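Long-range contacts in pantothenate kinase (Coxiella burnetii, PDB 3TQC), which phosphorylates pantothenate with ATP to give 4'-phosphopantothenate and ADP, the first of the five steps from pantothenate to coenzyme A: residues B[243-248]-B[277-282]; B[95-100]-B[231-236]; B[129-134]-B[179-184]. One frame throughout, in Å; residues are numbered along the deposited sequence.

Interaction 1 (B[243-248]-B[277-282]); sequences WYIDRV and FAKHVW. With ADP (adenosine-5'-diphosphate), chain D.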
# COMPACT_ATOMS: atom_id res chain seq x y z
N TRP B 243 16.29 25.66 -3.80
CA TRP B 243 15.02 25.92 -4.47
C TRP B 243 14.07 26.58 -3.50
O TRP B 243 13.30 27.47 -3.86
CB TRP B 243 14.39 24.65 -4.98
CG TRP B 243 15.17 23.95 -6.04
CD1 TRP B 243 16.09 24.50 -6.87
CD2 TRP B 243 15.06 22.57 -6.40
NE1 TRP B 243 16.58 23.54 -7.72
CE2 TRP B 243 15.96 22.35 -7.44
CE3 TRP B 243 14.31 21.49 -5.91
CZ2 TRP B 243 16.13 21.09 -8.03
CZ3 TRP B 243 14.47 20.25 -6.49
CH2 TRP B 243 15.38 20.06 -7.54
N TYR B 244 14.12 26.11 -2.26
CA TYR B 244 13.29 26.68 -1.22
C TYR B 244 13.68 28.14 -0.99
O TYR B 244 12.82 29.02 -1.02
CB TYR B 244 13.41 25.88 0.07
CG TYR B 244 12.59 26.50 1.14
CD1 TYR B 244 11.25 26.18 1.27
CD2 TYR B 244 13.14 27.42 2.02
CE1 TYR B 244 10.48 26.77 2.25
CE2 TYR B 244 12.38 28.01 2.99
CZ TYR B 244 11.05 27.69 3.10
OH TYR B 244 10.28 28.28 4.07
N ILE B 245 14.96 28.40 -0.79
CA ILE B 245 15.40 29.76 -0.49
C ILE B 245 15.08 30.69 -1.65
O ILE B 245 14.63 31.81 -1.43
CB ILE B 245 16.90 29.83 -0.11
CG1 ILE B 245 17.12 29.16 1.25
CG2 ILE B 245 17.38 31.28 -0.03
CD1 ILE B 245 18.58 28.83 1.54
N ASP B 246 15.28 30.25 -2.88
CA ASP B 246 14.91 31.07 -4.03
C ASP B 246 13.41 31.32 -4.08
O ASP B 246 12.99 32.44 -4.33
CB ASP B 246 15.39 30.43 -5.33
CG ASP B 246 16.89 30.52 -5.51
OD1 ASP B 246 17.56 31.19 -4.68
OD2 ASP B 246 17.41 29.93 -6.49
N ARG B 247 12.60 30.31 -3.84
CA ARG B 247 11.15 30.50 -3.87
C ARG B 247 10.68 31.57 -2.87
O ARG B 247 9.86 32.43 -3.21
CB ARG B 247 10.41 29.19 -3.64
CG ARG B 247 8.93 29.25 -4.01
CD ARG B 247 8.28 27.92 -3.81
NE ARG B 247 8.25 27.50 -2.41
CZ ARG B 247 7.78 26.33 -1.98
NH1 ARG B 247 7.29 25.45 -2.85
NH2 ARG B 247 7.78 26.04 -0.69
N VAL B 248 11.23 31.53 -1.65
CA VAL B 248 10.92 32.55 -0.64
C VAL B 248 11.46 33.91 -1.06
O VAL B 248 10.75 34.90 -0.98
CB VAL B 248 11.44 32.17 0.77
CG1 VAL B 248 12.90 31.81 0.73
CG2 VAL B 248 11.22 33.31 1.77
N PHE B 277 16.99 33.97 7.07
CA PHE B 277 15.72 33.50 7.62
C PHE B 277 15.21 32.25 6.91
O PHE B 277 14.77 31.30 7.56
CB PHE B 277 14.66 34.58 7.54
CG PHE B 277 13.34 34.18 8.12
CD1 PHE B 277 13.13 34.24 9.48
CD2 PHE B 277 12.31 33.74 7.31
CE1 PHE B 277 11.91 33.87 10.03
CE2 PHE B 277 11.10 33.36 7.84
CZ PHE B 277 10.89 33.43 9.20
N ALA B 278 15.27 32.26 5.59
CA ALA B 278 14.81 31.14 4.76
C ALA B 278 15.68 29.90 4.98
O ALA B 278 15.17 28.78 5.02
CB ALA B 278 14.83 31.52 3.29
N LYS B 279 16.98 30.12 5.10
CA LYS B 279 17.92 29.04 5.37
C LYS B 279 17.60 28.40 6.71
O LYS B 279 17.61 27.17 6.84
CB LYS B 279 19.35 29.59 5.36
CG LYS B 279 20.45 28.56 5.48
CD LYS B 279 21.80 29.25 5.39
CE LYS B 279 22.94 28.29 5.61
NZ LYS B 279 22.82 27.12 4.69
N HIS B 280 17.29 29.25 7.70
CA HIS B 280 16.95 28.82 9.05
C HIS B 280 15.70 27.96 9.04
O HIS B 280 15.70 26.87 9.62
CB HIS B 280 16.73 30.03 9.96
CG HIS B 280 15.96 29.70 11.20
ND1 HIS B 280 16.57 29.25 12.35
CD2 HIS B 280 14.63 29.74 11.47
CE1 HIS B 280 15.65 29.03 13.28
NE2 HIS B 280 14.47 29.32 12.76
N VAL B 281 14.64 28.46 8.41
CA VAL B 281 13.36 27.74 8.35
C VAL B 281 13.55 26.37 7.70
O VAL B 281 13.08 25.35 8.23
CB VAL B 281 12.29 28.56 7.59
CG1 VAL B 281 11.09 27.69 7.22
CG2 VAL B 281 11.85 29.75 8.41
N TRP B 282 14.24 26.35 6.57
CA TRP B 282 14.62 25.10 5.92
C TRP B 282 15.35 24.16 6.89
O TRP B 282 14.95 23.02 7.08
CB TRP B 282 15.51 25.36 4.71
CG TRP B 282 16.07 24.11 4.18
CD1 TRP B 282 17.32 23.62 4.39
CD2 TRP B 282 15.38 23.14 3.37
NE1 TRP B 282 17.45 22.41 3.76
CE2 TRP B 282 16.28 22.09 3.13
CE3 TRP B 282 14.09 23.07 2.83
CZ2 TRP B 282 15.94 20.97 2.35
CZ3 TRP B 282 13.74 21.94 2.06
CH2 TRP B 282 14.66 20.91 1.84
PB ADP D . 6.38 21.86 -3.92
O1B ADP D . 5.01 21.86 -4.52
O2B ADP D . 6.95 20.47 -3.75
O3B ADP D . 6.54 22.71 -2.69
PA ADP D . 6.86 23.50 -6.18
O1A ADP D . 6.15 22.60 -7.16
O2A ADP D . 6.20 24.73 -5.64
O3A ADP D . 7.36 22.61 -4.94
O5' ADP D . 8.23 23.97 -6.83
C5' ADP D . 9.30 24.43 -6.03
C4' ADP D . 10.08 25.49 -6.79
O4' ADP D . 10.82 24.90 -7.86
C3' ADP D . 9.17 26.51 -7.44
O3' ADP D . 9.82 27.79 -7.39
C2' ADP D . 9.00 26.05 -8.87
O2' ADP D . 8.85 27.14 -9.76
C1' ADP D . 10.29 25.31 -9.13
N9 ADP D . 10.15 24.10 -9.97
C8 ADP D . 9.45 23.00 -9.64
N7 ADP D . 9.54 22.07 -10.62
C5 ADP D . 10.31 22.59 -11.58
C6 ADP D . 10.79 22.11 -12.87
N6 ADP D . 10.42 20.87 -13.28
N1 ADP D . 11.57 22.93 -13.58
C2 ADP D . 11.92 24.17 -13.15
N3 ADP D . 11.51 24.67 -11.97
C4 ADP D . 10.71 23.92 -11.16
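Tyr244 lays its side chain over the turn Ala278-Trp282 of the facing helix, with CG anti to the backbone N (chi1 178°). The ring meets that turn at three points. Its CE2 edge reaches the backbone, with Ala278 O near the ring plane, 3.5 Å from CE2. At the tip, Tyr244 OH sits 3.3 Å from Val281 CG1, the two side chains crossing at about a right angle. At the root, Tyr244 CB lies 4.0 Å from Trp282 CE3, where the tyrosine and the indole slide past each other in opposite directions. Next to it in the chain, Ile245 CG1 rests 3.9 Å from Ala278 CB, while its CD1 packs against the CA and CB of Lys279. The helix segments run 134° apart with their axes 9.2 Å from each other, and Ala278, whose side chain is a single methyl, stands where the backbones come close. These are pieces of helices 237-253 and 271-294 of the kinase. Arg247 turns to the nucleotide instead: its NH1 gives ADP O3B a bond of 2.8 Å, with the oxygen in the guanidinium plane, and makes a weaker one to O2A at 3.1 Å. That single nitrogen thus bridges the beta and alpha phosphates. Trp243, also off the contact, stacks on His311, another residue of the ADP pocket. No hydrogen bond joins the two segments; what they share is mainly apolar packing, while the polar chemistry of 243-248 lies at the phosphates, where the positive guanidinium probably offsets their negative charge.

Interaction 2 (B[95-100]-B[231-236]); sequences IGIAGS and LFVDAQ
Residues 95-99 and 231-234 run parallel, their axes 4.6 Å apart and 23° from alignment, pairing Ile97 with Leu231 and Ala98 with Phe232. Three backbone bonds zip the pair: Leu231 N to Gly96 O at 2.7 Å, Ala98 N to Leu231 O at 2.9 Å, and Val233 N to Ala98 O at 2.9 Å. Ile97, Leu231 and Val233 share one face of the sheet, where Ile97 and Val233 lie side by side, pointing the same way, and touch through their CG2 methyls. Helix 105-116 packs on this face, touching Ile97 and Leu231. At the start of the pair Ile95 crosses Leu231 obliquely, its CG2 only 3.3 Å from Leu231 CD1, tight for two methyl groups. Ala98 and Phe232 occupy the other face. Here Phe232 has CG anti to its backbone N (chi1 -175°), and its ring runs alongside the neighbouring strand: CD1 meets Ala98 CB, and Gly99 CA stands over the ring face, 4.1 Å from the centroid in a CH-pi contact displaced toward the rim. This is the parallel core of the main sheet of a P-loop kinase, and strand 93-99, held between 229-234 and 199-203, leads straight into the Walker A loop and then helix 105-116. Gly99, with a positive phi of 147°, adopts a backbone shape suited to glycine and approaches Val233 O with its CA. Beyond it the strands diverge and a water fills in for the direct bond, accepting from Ser100 N at 2.7 Å and donating to Val233 O at 2.7 Å. The carbonyl of Ser100 takes a hydrogen bond from Lys105 NZ, and Ser100 itself touches the bound ADP.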
# COMPACT_ATOMS: atom_id res chain seq x y z
N ILE B 95 -3.40 9.00 -8.21
CA ILE B 95 -1.96 8.98 -8.30
C ILE B 95 -1.40 9.91 -7.22
O ILE B 95 -1.74 11.08 -7.17
CB ILE B 95 -1.50 9.46 -9.68
CG1 ILE B 95 -2.00 8.51 -10.77
CG2 ILE B 95 0.03 9.56 -9.75
CD1 ILE B 95 -1.87 9.12 -12.21
N GLY B 96 -0.53 9.38 -6.37
CA GLY B 96 0.05 10.15 -5.29
C GLY B 96 1.33 10.81 -5.74
O GLY B 96 2.11 10.22 -6.49
N ILE B 97 1.54 12.06 -5.34
CA ILE B 97 2.81 12.72 -5.58
C ILE B 97 3.35 13.24 -4.26
O ILE B 97 2.73 14.08 -3.61
CB ILE B 97 2.70 13.86 -6.56
CG1 ILE B 97 2.14 13.38 -7.89
CG2 ILE B 97 4.09 14.47 -6.83
CD1 ILE B 97 2.13 14.49 -8.91
N ALA B 98 4.50 12.71 -3.86
CA ALA B 98 5.12 13.03 -2.58
C ALA B 98 6.52 13.59 -2.84
O ALA B 98 7.03 13.53 -3.95
CB ALA B 98 5.19 11.78 -1.72
N GLY B 99 7.14 14.13 -1.80
CA GLY B 99 8.44 14.74 -1.90
C GLY B 99 8.54 15.90 -0.93
O GLY B 99 7.54 16.31 -0.35
N SER B 100 9.77 16.39 -0.75
CA SER B 100 10.06 17.49 0.16
C SER B 100 9.28 18.73 -0.18
O SER B 100 8.85 18.90 -1.32
CB SER B 100 11.55 17.84 0.08
OG SER B 100 11.83 19.08 0.71
N LEU B 231 4.21 8.67 -7.05
CA LEU B 231 5.48 9.21 -7.51
C LEU B 231 6.11 9.87 -6.32
O LEU B 231 5.43 10.53 -5.55
CB LEU B 231 5.28 10.30 -8.56
CG LEU B 231 4.83 10.01 -9.99
CD1 LEU B 231 3.35 9.64 -10.04
CD2 LEU B 231 5.10 11.24 -10.84
N PHE B 232 7.42 9.72 -6.18
CA PHE B 232 8.14 10.50 -5.19
C PHE B 232 9.13 11.36 -5.98
O PHE B 232 9.86 10.84 -6.80
CB PHE B 232 8.85 9.61 -4.19
CG PHE B 232 9.54 10.35 -3.07
CD1 PHE B 232 8.96 10.43 -1.82
CD2 PHE B 232 10.78 10.94 -3.26
CE1 PHE B 232 9.59 11.08 -0.78
CE2 PHE B 232 11.41 11.60 -2.24
CZ PHE B 232 10.81 11.68 -0.99
N VAL B 233 9.08 12.68 -5.77
CA VAL B 233 10.05 13.58 -6.40
C VAL B 233 11.20 13.82 -5.40
O VAL B 233 10.97 14.21 -4.26
CB VAL B 233 9.38 14.90 -6.80
CG1 VAL B 233 10.40 15.83 -7.48
CG2 VAL B 233 8.16 14.61 -7.72
N ASP B 234 12.43 13.56 -5.85
CA ASP B 234 13.60 13.47 -4.98
C ASP B 234 14.69 14.38 -5.50
O ASP B 234 14.82 14.60 -6.70
CB ASP B 234 14.11 12.01 -4.94
CG ASP B 234 15.20 11.76 -3.88
OD1 ASP B 234 15.08 12.23 -2.71
OD2 ASP B 234 16.18 11.06 -4.20
N ALA B 235 15.50 14.88 -4.60
CA ALA B 235 16.68 15.64 -4.97
C ALA B 235 17.52 15.77 -3.73
O ALA B 235 17.04 15.52 -2.61
CB ALA B 235 16.30 17.01 -5.53
N GLN B 236 18.79 16.13 -3.91
CA GLN B 236 19.66 16.34 -2.77
C GLN B 236 19.07 17.43 -1.89
O GLN B 236 18.52 18.40 -2.39
CB GLN B 236 21.08 16.72 -3.22
CG GLN B 236 21.87 15.54 -3.81
CD GLN B 236 23.38 15.64 -3.56
OE1 GLN B 236 24.19 15.54 -4.49
NE2 GLN B 236 23.75 15.86 -2.30
O HOH W 1 11.83 15.06 -1.89

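Interaction 3 (B[129-134]-B[179-184]); sequences TTDGFL and YSHHYY
Asp131 O, in a short 3-10 turn, accepts the amide of Leu134 (N to O 3.0 Å) and also lies 3.6 Å from Tyr179 CB. The tyrosine lies against this turn from CB to ring. Its CB meets Asp131 CB at 3.7 Å and also approaches Gly132 N, a close passage of the two backbones at a residue without a side chain. Tyr179 CG is anti to its backbone N (chi1 -177°), which starts the ring off along the turn toward Leu134. There Leu134 CD1 sits over one face in a CH-pi contact, 4.0 Å from the centroid and displaced toward the rim at CE1. The turn follows strand 125-129, at the edge of the main sheet, whereas Tyr179 lies near the end of strand 174-180 of the small three-stranded antiparallel sheet, so the contact joins the small sheet to the loop after an edge strand of the main sheet. The phenol oxygen of Tyr179 is hydrogen-bonded to Lys149 NZ. Beside the tyrosine, His181 sets its imidazole so that one face receives Tyr179 CD2, 3.9 Å above the plane. The same imidazole approaches the Asp131 carboxylate at about a right angle, the two planes 83° apart and NE2 3.3 Å from OD2. The chain past the strand is turned by an ST motif: Ser180 OG takes the amide of Tyr183, N to OG 2.8 Å, in a nearly straight bond of 171°.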
# COMPACT_ATOMS: atom_id res chain seq x y z
N THR B 129 -4.33 18.85 -3.24
CA THR B 129 -3.14 19.12 -2.44
C THR B 129 -3.50 18.81 -1.01
O THR B 129 -4.55 19.18 -0.52
CB THR B 129 -2.57 20.57 -2.58
OG1 THR B 129 -1.47 20.73 -1.67
CG2 THR B 129 -3.61 21.62 -2.28
N THR B 130 -2.60 18.11 -0.35
CA THR B 130 -2.78 17.74 1.03
C THR B 130 -2.70 18.97 1.98
O THR B 130 -3.22 18.92 3.09
CB THR B 130 -1.78 16.63 1.38
OG1 THR B 130 -2.41 15.34 1.20
CG2 THR B 130 -1.30 16.75 2.75
N ASP B 131 -2.09 20.06 1.51
CA ASP B 131 -2.00 21.33 2.24
C ASP B 131 -3.35 21.75 2.80
O ASP B 131 -3.45 22.30 3.90
CB ASP B 131 -1.54 22.49 1.33
CG ASP B 131 -0.19 22.23 0.66
OD1 ASP B 131 0.60 21.42 1.19
OD2 ASP B 131 0.08 22.86 -0.40
N GLY B 132 -4.39 21.52 2.00
CA GLY B 132 -5.72 21.87 2.38
C GLY B 132 -6.21 21.19 3.64
O GLY B 132 -7.17 21.66 4.25
N PHE B 133 -5.55 20.11 4.05
CA PHE B 133 -5.93 19.39 5.25
C PHE B 133 -5.03 19.72 6.44
O PHE B 133 -5.10 19.07 7.47
CB PHE B 133 -5.96 17.90 4.95
CG PHE B 133 -6.94 17.53 3.87
CD1 PHE B 133 -8.25 17.17 4.19
CD2 PHE B 133 -6.57 17.60 2.53
CE1 PHE B 133 -9.16 16.84 3.19
CE2 PHE B 133 -7.48 17.28 1.52
CZ PHE B 133 -8.79 16.90 1.86
N LEU B 134 -4.20 20.75 6.30
CA LEU B 134 -3.49 21.31 7.44
C LEU B 134 -4.51 21.90 8.39
O LEU B 134 -5.54 22.41 7.95
CB LEU B 134 -2.52 22.41 7.01
CG LEU B 134 -1.26 21.93 6.29
CD1 LEU B 134 -0.54 23.11 5.63
CD2 LEU B 134 -0.35 21.18 7.27
N TYR B 179 -5.97 25.69 1.00
CA TYR B 179 -4.90 26.36 1.72
C TYR B 179 -4.29 27.49 0.86
O TYR B 179 -3.94 27.26 -0.30
CB TYR B 179 -3.82 25.35 2.06
CG TYR B 179 -2.68 25.90 2.88
CD1 TYR B 179 -2.79 26.05 4.26
CD2 TYR B 179 -1.47 26.25 2.28
CE1 TYR B 179 -1.74 26.57 5.01
CE2 TYR B 179 -0.42 26.74 3.02
CZ TYR B 179 -0.56 26.91 4.38
OH TYR B 179 0.49 27.39 5.11
N SER B 180 -4.18 28.69 1.42
CA SER B 180 -3.48 29.80 0.77
C SER B 180 -2.06 29.94 1.30
O SER B 180 -1.86 30.25 2.49
CB SER B 180 -4.19 31.12 1.04
OG SER B 180 -3.30 32.17 0.73
N HIS B 181 -1.08 29.75 0.42
CA HIS B 181 0.32 30.01 0.76
C HIS B 181 0.56 31.49 1.03
O HIS B 181 1.43 31.86 1.82
CB HIS B 181 1.24 29.53 -0.37
CG HIS B 181 1.24 28.04 -0.56
ND1 HIS B 181 1.86 27.18 0.32
CD2 HIS B 181 0.70 27.26 -1.53
CE1 HIS B 181 1.71 25.93 -0.10
NE2 HIS B 181 1.01 25.96 -1.22
N HIS B 182 -0.25 32.33 0.39
CA HIS B 182 -0.14 33.77 0.55
C HIS B 182 -0.50 34.18 1.98
O HIS B 182 0.20 34.97 2.60
CB HIS B 182 -1.07 34.46 -0.46
CG HIS B 182 -0.90 35.95 -0.52
ND1 HIS B 182 0.21 36.55 -1.07
CD2 HIS B 182 -1.71 36.95 -0.11
CE1 HIS B 182 0.07 37.87 -0.99
NE2 HIS B 182 -1.08 38.13 -0.42
N TYR B 183 -1.61 33.64 2.48
CA TYR B 183 -2.05 33.89 3.84
C TYR B 183 -1.48 32.89 4.84
O TYR B 183 -1.72 32.99 6.04
CB TYR B 183 -3.58 33.89 3.89
CG TYR B 183 -4.19 34.90 2.94
CD1 TYR B 183 -3.93 36.26 3.08
CD2 TYR B 183 -5.01 34.49 1.88
CE1 TYR B 183 -4.47 37.19 2.21
CE2 TYR B 183 -5.56 35.42 1.01
CZ TYR B 183 -5.28 36.77 1.17
OH TYR B 183 -5.82 37.69 0.30
N TYR B 184 -0.71 31.92 4.33
CA TYR B 184 -0.07 30.90 5.15
C TYR B 184 -1.10 30.26 6.07
O TYR B 184 -0.87 30.12 7.28
CB TYR B 184 1.05 31.53 5.96
CG TYR B 184 1.99 30.57 6.62
CD1 TYR B 184 2.66 29.60 5.88
CD2 TYR B 184 2.24 30.65 7.98
CE1 TYR B 184 3.54 28.72 6.49
CE2 TYR B 184 3.11 29.78 8.60
CZ TYR B 184 3.76 28.82 7.86
OH TYR B 184 4.63 27.96 8.49

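The three contacts approach the nucleotide from different parts of the fold. Interactions 1 and 2 touch directly: Trp282 CH2 packs 3.6 Å from Ser100 OG, and Trp243 CH2 lies 3.8 Å from Ala235 CB, just where strand 229-234 passes into helix 237-253. Between them they supply Ser100 and Arg247 to the ADP pocket. Interaction 3 falls, in sequence, between the two strands of interaction 2, yet touches neither other contact; its nearest atoms are about 7 Å from interaction 2 and about 6 Å from interaction 1. It still lies near the site, with the side chain of Asp131 about 6 Å from that of Lys105 and the side chain of His181 about 6 Å from ADP.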